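Long-range contacts in serine acetyltransferase (PDB 3F1X), which probably transfers an acetyl group from acetyl-CoA to serine on the route to cysteine, as serine acetyltransferases of the left-handed beta-helix family do: residues Leu225-Thr230 and Val260-Thr265; Gly280-Thr285 and Ser292-Arg297. One frame throughout, in Å; residues are numbered along the deposited sequence.

How the contacts relate
Both contacts lie in the C-terminal left-handed beta-helix, with centres about 10 Å apart. Contact 1 is wholly buried and stacks the same corner of two successive coils, whereas contact 2 sits farther out, at the last coil and the chain's C-terminal end, and is only partly buried. They meet at Thr265: its N lies 2.9 Å from Ile282 O and its O 2.7 Å from Val284 N, probable hydrogen bonds that add strand 283-284 to the sheet holding strand 265-267. Chemistry follows position. Direct backbone bonds and a tyrosine stack join 225-230 to 260-265; one isoleucine and a water bridge join 280-285 to 292-297.

Contact 1 (Leu225-Thr230 and Val260-Thr265); sequences LYQGVT and VYSNAT
The same corner of two successive coils of a left-handed parallel beta-helix stacks here, each a type II turn, Tyr226 to Val229 on Tyr261 to Ala264. Three backbone bonds tie them: Tyr226 N to Val260 O (3.1 Å) on the incoming side, Asn263 N to Gln227 O (2.8 Å) at the turn, and Thr230 N to Ala264 O (3.0 Å) where the next strands begin. Tyr226 and Tyr261 point the same way and form an offset stack, planes at 29°, with Tyr261 CD2 over one face of the Tyr226 ring toward its rim. In both, CG stands anti to the carbonyl carbon (chi1 -81° and -73°), which sends both CG atoms off the same way. Inside the coil, Val229 CG1 meets Val260 CG1 at 3.7 Å, while Leu225 CD1 rests on Val260 CG2. Gly228 takes a positive phi, and its CA lies 3.2 Å from Asn263 OD1. A water bonds to Gly228 O and to Thr230 OG1 and Thr265 OG1, hydroxyls whose other partners include Gln227 and Asn281, respectively, of a neighbouring subunit. Asn263 ND2 bonds to Asn263 O of another neighbouring subunit, placing this corner at the subunit interface. Within the chain, the Leu225 backbone hydrogen-bonds to Thr204 and Asp206 of the preceding coil, and on the other side Val260 packs against Val278 of strand 277-278.

Contact 2 (Gly280-Thr285 and Ser292-Arg297); sequences GNIWVT and SRIVQR
Ile282 reaches across to Ile294 and Gln296 with both of its branches. Its CG2 lies 3.4 Å from both CA and CB of Gln296, and the two side chains run antiparallel alongside each other. The other branch, with CG1 between the backbone N and the carbonyl carbon (chi1 56°), ends in CD1, which sits 3.6 Å from Ile294 O and 4.0 Å from Ile294 CG2; these isoleucines meet at a slant. Gln296 holds CG anti to its own N (chi1 -171°) and runs on extended; its end lies near Asn281. Beside this packing, a water links the main chains, giving a proton to Gly280 O at 2.8 Å and accepting one from Gln296 N at 2.9 Å. The segments face each other across the inside of the final coil, their nearest CA atoms 5.8 Å apart at Ile282 and Gln296. Farther out, backbone bonds from Asn281 to Ser262 and from Val284 to Leu267 hold 280-285 on the preceding coil of the beta-helix. Ser292 is bonded through its backbone to Thr277 and through OG to Pro289 O, just ahead of strand 293-294. Asn299 of a neighbouring subunit packs against both Ile282 and Ile294. The link thus rests on apolar packing by Ile282 and on a water bridging Gly280 O and Gln296 N, which means that the main chains are joined here through solvent.

Contact 1 (Leu225-Thr230 and Val260-Thr265)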
loop_
_atom_site.group_PDB
_atom_site.type_symbol
_atom_site.label_atom_id
_atom_site.label_comp_id
_atom_site.label_asym_id
_atom_site.label_seq_id
_atom_site.Cartn_x
_atom_site.Cartn_y
_atom_site.Cartn_z
ATOM N N LEU A 225 -31.026 -14.469 -18.878
ATOM C CA LEU A 225 -30.021 -15.053 -19.756
ATOM C C LEU A 225 -29.102 -15.927 -18.914
ATOM O O LEU A 225 -28.829 -15.609 -17.758
ATOM C CB LEU A 225 -29.189 -13.945 -20.413
ATOM C CG LEU A 225 -29.519 -13.417 -21.813
ATOM C CD1 LEU A 225 -31.016 -13.271 -22.038
ATOM C CD2 LEU A 225 -28.795 -12.090 -21.988
ATOM N N TYR A 226 -28.631 -17.025 -19.494
ATOM C CA TYR A 226 -27.725 -17.930 -18.803
ATOM C C TYR A 226 -26.306 -17.752 -19.338
ATOM O O TYR A 226 -26.083 -17.009 -20.297
ATOM C CB TYR A 226 -28.186 -19.380 -18.994
ATOM C CG TYR A 226 -29.292 -19.776 -18.046
ATOM C CD1 TYR A 226 -29.017 -20.528 -16.911
ATOM C CD2 TYR A 226 -30.609 -19.381 -18.272
ATOM C CE1 TYR A 226 -30.031 -20.887 -16.007
ATOM C CE2 TYR A 226 -31.635 -19.732 -17.373
ATOM C CZ TYR A 226 -31.336 -20.482 -16.247
ATOM O OH TYR A 226 -32.326 -20.825 -15.355
ATOM N N GLN A 227 -25.356 -18.437 -18.707
ATOM C CA GLN A 227 -23.954 -18.381 -19.101
ATOM C C GLN A 227 -23.773 -18.696 -20.588
ATOM O O GLN A 227 -24.515 -19.503 -21.158
ATOM C CB GLN A 227 -23.136 -19.392 -18.279
ATOM C CG GLN A 227 -23.627 -20.845 -18.406
ATOM C CD GLN A 227 -24.713 -21.207 -17.402
ATOM O OE1 GLN A 227 -25.362 -20.335 -16.836
ATOM N NE2 GLN A 227 -24.919 -22.509 -17.186
ATOM N N GLY A 228 -22.779 -18.052 -21.197
ATOM C CA GLY A 228 -22.456 -18.277 -22.597
ATOM C C GLY A 228 -23.425 -17.772 -23.657
ATOM O O GLY A 228 -23.209 -17.988 -24.849
ATOM N N VAL A 229 -24.495 -17.104 -23.248
ATOM C CA VAL A 229 -25.457 -16.608 -24.217
ATOM C C VAL A 229 -24.936 -15.391 -24.969
ATOM O O VAL A 229 -24.434 -14.439 -24.361
ATOM C CB VAL A 229 -26.787 -16.251 -23.536
ATOM C CG1 VAL A 229 -27.684 -15.488 -24.499
ATOM C CG2 VAL A 229 -27.471 -17.524 -23.075
ATOM N N THR A 230 -25.048 -15.433 -26.294
ATOM C CA THR A 230 -24.607 -14.329 -27.145
ATOM C C THR A 230 -25.771 -13.681 -27.886
ATOM O O THR A 230 -26.590 -14.371 -28.485
ATOM C CB THR A 230 -23.594 -14.797 -28.231
ATOM O OG1 THR A 230 -22.337 -15.101 -27.622
ATOM C CG2 THR A 230 -23.382 -13.700 -29.281
ATOM N N VAL A 260 -33.218 -17.408 -22.171
ATOM C CA VAL A 260 -32.283 -17.995 -23.125
ATOM C C VAL A 260 -31.302 -18.835 -22.317
ATOM O O VAL A 260 -30.549 -18.306 -21.493
ATOM C CB VAL A 260 -31.487 -16.928 -23.890
ATOM C CG1 VAL A 260 -30.689 -17.592 -24.999
ATOM C CG2 VAL A 260 -32.430 -15.865 -24.457
ATOM N N TYR A 261 -31.310 -20.142 -22.541
ATOM C CA TYR A 261 -30.427 -21.015 -21.794
ATOM C C TYR A 261 -28.993 -21.054 -22.281
ATOM O O TYR A 261 -28.642 -20.496 -23.318
ATOM C CB TYR A 261 -30.999 -22.427 -21.734
ATOM C CG TYR A 261 -32.182 -22.513 -20.814
ATOM C CD1 TYR A 261 -33.476 -22.465 -21.307
ATOM C CD2 TYR A 261 -32.003 -22.605 -19.438
ATOM C CE1 TYR A 261 -34.583 -22.510 -20.448
ATOM C CE2 TYR A 261 -33.097 -22.648 -18.569
ATOM C CZ TYR A 261 -34.386 -22.602 -19.086
ATOM O OH TYR A 261 -35.476 -22.672 -18.249
ATOM N N SER A 262 -28.182 -21.750 -21.499
ATOM C CA SER A 262 -26.752 -21.895 -21.703
ATOM C C SER A 262 -26.176 -21.999 -23.112
ATOM O O SER A 262 -26.570 -22.855 -23.908
ATOM C CB SER A 262 -26.261 -23.080 -20.873
ATOM O OG SER A 262 -24.849 -23.118 -20.879
ATOM N N ASN A 263 -25.222 -21.109 -23.385
ATOM C CA ASN A 263 -24.483 -21.041 -24.641
ATOM C C ASN A 263 -25.211 -20.787 -25.960
ATOM O O ASN A 263 -24.592 -20.873 -27.016
ATOM C CB ASN A 263 -23.604 -22.297 -24.787
ATOM C CG ASN A 263 -22.418 -22.288 -23.832
ATOM O OD1 ASN A 263 -21.831 -21.245 -23.601
ATOM N ND2 ASN A 263 -22.059 -23.449 -23.289
ATOM N N ALA A 264 -26.498 -20.458 -25.918
ATOM C CA ALA A 264 -27.232 -20.199 -27.153
ATOM C C ALA A 264 -26.756 -18.916 -27.822
ATOM O O ALA A 264 -26.430 -17.939 -27.152
ATOM C CB ALA A 264 -28.728 -20.114 -26.880
ATOM N N THR A 265 -26.721 -18.926 -29.149
ATOM C CA THR A 265 -26.286 -17.762 -29.911
ATOM C C THR A 265 -27.456 -17.195 -30.716
ATOM O O THR A 265 -28.065 -17.900 -31.509
ATOM C CB THR A 265 -25.152 -18.120 -30.908
ATOM O OG1 THR A 265 -24.083 -18.783 -30.222
ATOM C CG2 THR A 265 -24.617 -16.853 -31.579
HETATM O O HOH W 1 -23.039 -17.908 -27.776
#

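Contact 2 (Gly280-Thr285 and Ser292-Arg297)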
loop_
_atom_site.group_PDB
_atom_site.type_symbol
_atom_site.label_atom_id
_atom_site.label_comp_id
_atom_site.label_asym_id
_atom_site.label_seq_id
_atom_site.Cartn_x
_atom_site.Cartn_y
_atom_site.Cartn_z
ATOM N N GLY A 280 -30.596 -24.231 -24.930
ATOM C CA GLY A 280 -29.172 -23.979 -25.037
ATOM C C GLY A 280 -28.468 -24.643 -26.202
ATOM O O GLY A 280 -29.028 -25.509 -26.880
ATOM N N ASN A 281 -27.239 -24.207 -26.445
ATOM C CA ASN A 281 -26.390 -24.770 -27.492
ATOM C C ASN A 281 -26.910 -24.677 -28.918
ATOM O O ASN A 281 -26.557 -25.501 -29.757
ATOM C CB ASN A 281 -26.091 -26.230 -27.168
ATOM C CG ASN A 281 -25.423 -26.391 -25.819
ATOM O OD1 ASN A 281 -24.248 -26.059 -25.652
ATOM N ND2 ASN A 281 -26.175 -26.877 -24.844
ATOM N N ILE A 282 -27.743 -23.685 -29.204
ATOM C CA ILE A 282 -28.259 -23.544 -30.557
ATOM C C ILE A 282 -27.950 -22.199 -31.206
ATOM O O ILE A 282 -27.904 -21.156 -30.551
ATOM C CB ILE A 282 -29.784 -23.789 -30.615
ATOM C CG1 ILE A 282 -30.513 -22.859 -29.659
ATOM C CG2 ILE A 282 -30.092 -25.238 -30.282
ATOM C CD1 ILE A 282 -32.023 -22.937 -29.803
ATOM N N TRP A 283 -27.730 -22.267 -32.510
ATOM C CA TRP A 283 -27.415 -21.126 -33.358
ATOM C C TRP A 283 -28.756 -20.641 -33.894
ATOM O O TRP A 283 -29.338 -21.266 -34.778
ATOM C CB TRP A 283 -26.490 -21.631 -34.474
ATOM C CG TRP A 283 -26.081 -20.657 -35.541
ATOM C CD1 TRP A 283 -26.541 -20.622 -36.826
ATOM C CD2 TRP A 283 -25.047 -19.666 -35.458
ATOM N NE1 TRP A 283 -25.852 -19.680 -37.550
ATOM C CE2 TRP A 283 -24.935 -19.076 -36.734
ATOM C CE3 TRP A 283 -24.212 -19.217 -34.428
ATOM C CZ2 TRP A 283 -24.007 -18.068 -37.011
ATOM C CZ3 TRP A 283 -23.284 -18.209 -34.704
ATOM C CH2 TRP A 283 -23.196 -17.645 -35.987
ATOM N N VAL A 284 -29.254 -19.541 -33.333
ATOM C CA VAL A 284 -30.549 -18.983 -33.721
ATOM C C VAL A 284 -30.415 -17.799 -34.670
ATOM O O VAL A 284 -29.879 -16.754 -34.300
ATOM C CB VAL A 284 -31.339 -18.530 -32.480
ATOM C CG1 VAL A 284 -32.744 -18.100 -32.876
ATOM C CG2 VAL A 284 -31.384 -19.654 -31.471
ATOM N N THR A 285 -30.915 -17.962 -35.891
ATOM C CA THR A 285 -30.823 -16.903 -36.888
ATOM C C THR A 285 -32.186 -16.501 -37.450
ATOM O O THR A 285 -32.271 -15.707 -38.384
ATOM C CB THR A 285 -29.905 -17.330 -38.057
ATOM O OG1 THR A 285 -30.519 -18.403 -38.786
ATOM C CG2 THR A 285 -28.551 -17.802 -37.524
ATOM N N SER A 292 -43.322 -19.593 -27.612
ATOM C CA SER A 292 -42.872 -20.874 -28.148
ATOM C C SER A 292 -41.559 -21.321 -27.524
ATOM O O SER A 292 -40.919 -20.570 -26.783
ATOM C CB SER A 292 -42.698 -20.785 -29.661
ATOM O OG SER A 292 -41.567 -20.001 -29.997
ATOM N N ARG A 293 -41.164 -22.553 -27.831
ATOM C CA ARG A 293 -39.920 -23.101 -27.320
ATOM C C ARG A 293 -39.136 -23.706 -28.476
ATOM O O ARG A 293 -39.697 -24.424 -29.307
ATOM C CB ARG A 293 -40.199 -24.170 -26.259
ATOM C CG ARG A 293 -38.938 -24.828 -25.709
ATOM C CD ARG A 293 -39.241 -25.965 -24.737
ATOM N NE ARG A 293 -39.343 -25.523 -23.345
ATOM C CZ ARG A 293 -40.362 -24.836 -22.837
ATOM N NH1 ARG A 293 -41.392 -24.495 -23.601
ATOM N NH2 ARG A 293 -40.350 -24.498 -21.554
ATOM N N ILE A 294 -37.845 -23.396 -28.539
ATOM C CA ILE A 294 -36.985 -23.921 -29.591
ATOM C C ILE A 294 -35.779 -24.593 -28.945
ATOM O O ILE A 294 -35.066 -23.984 -28.145
ATOM C CB ILE A 294 -36.528 -22.796 -30.553
ATOM C CG1 ILE A 294 -35.622 -23.372 -31.646
ATOM C CG2 ILE A 294 -35.814 -21.703 -29.789
ATOM C CD1 ILE A 294 -35.314 -22.393 -32.763
ATOM N N VAL A 295 -35.570 -25.862 -29.283
ATOM C CA VAL A 295 -34.469 -26.633 -28.718
ATOM C C VAL A 295 -33.629 -27.330 -29.781
ATOM O O VAL A 295 -34.073 -27.526 -30.913
ATOM C CB VAL A 295 -34.993 -27.706 -27.737
ATOM C CG1 VAL A 295 -35.683 -27.040 -26.560
ATOM C CG2 VAL A 295 -35.950 -28.646 -28.454
ATOM N N GLN A 296 -32.413 -27.708 -29.398
ATOM C CA GLN A 296 -31.496 -28.386 -30.300
ATOM C C GLN A 296 -32.063 -29.727 -30.768
ATOM O O GLN A 296 -32.769 -30.408 -30.024
ATOM C CB GLN A 296 -30.152 -28.617 -29.598
ATOM C CG GLN A 296 -29.043 -29.132 -30.501
ATOM C CD GLN A 296 -27.751 -29.396 -29.742
ATOM O OE1 GLN A 296 -26.711 -28.787 -30.020
ATOM N NE2 GLN A 296 -27.811 -30.304 -28.781
ATOM N N ARG A 297 -31.742 -30.101 -32.004
ATOM C CA ARG A 297 -32.200 -31.364 -32.571
ATOM C C ARG A 297 -31.610 -32.497 -31.731
ATOM O O ARG A 297 -30.552 -32.335 -31.114
ATOM C CB ARG A 297 -31.738 -31.476 -34.026
ATOM C CG ARG A 297 -32.689 -32.253 -34.920
ATOM C CD ARG A 297 -32.318 -32.115 -36.393
ATOM N NE ARG A 297 -33.337 -32.703 -37.261
ATOM C CZ ARG A 297 -33.639 -33.998 -37.293
ATOM N NH1 ARG A 297 -32.997 -34.853 -36.510
ATOM N NH2 ARG A 297 -34.600 -34.436 -38.096
HETATM O O HOH W 2 -31.578 -26.633 -26.807
#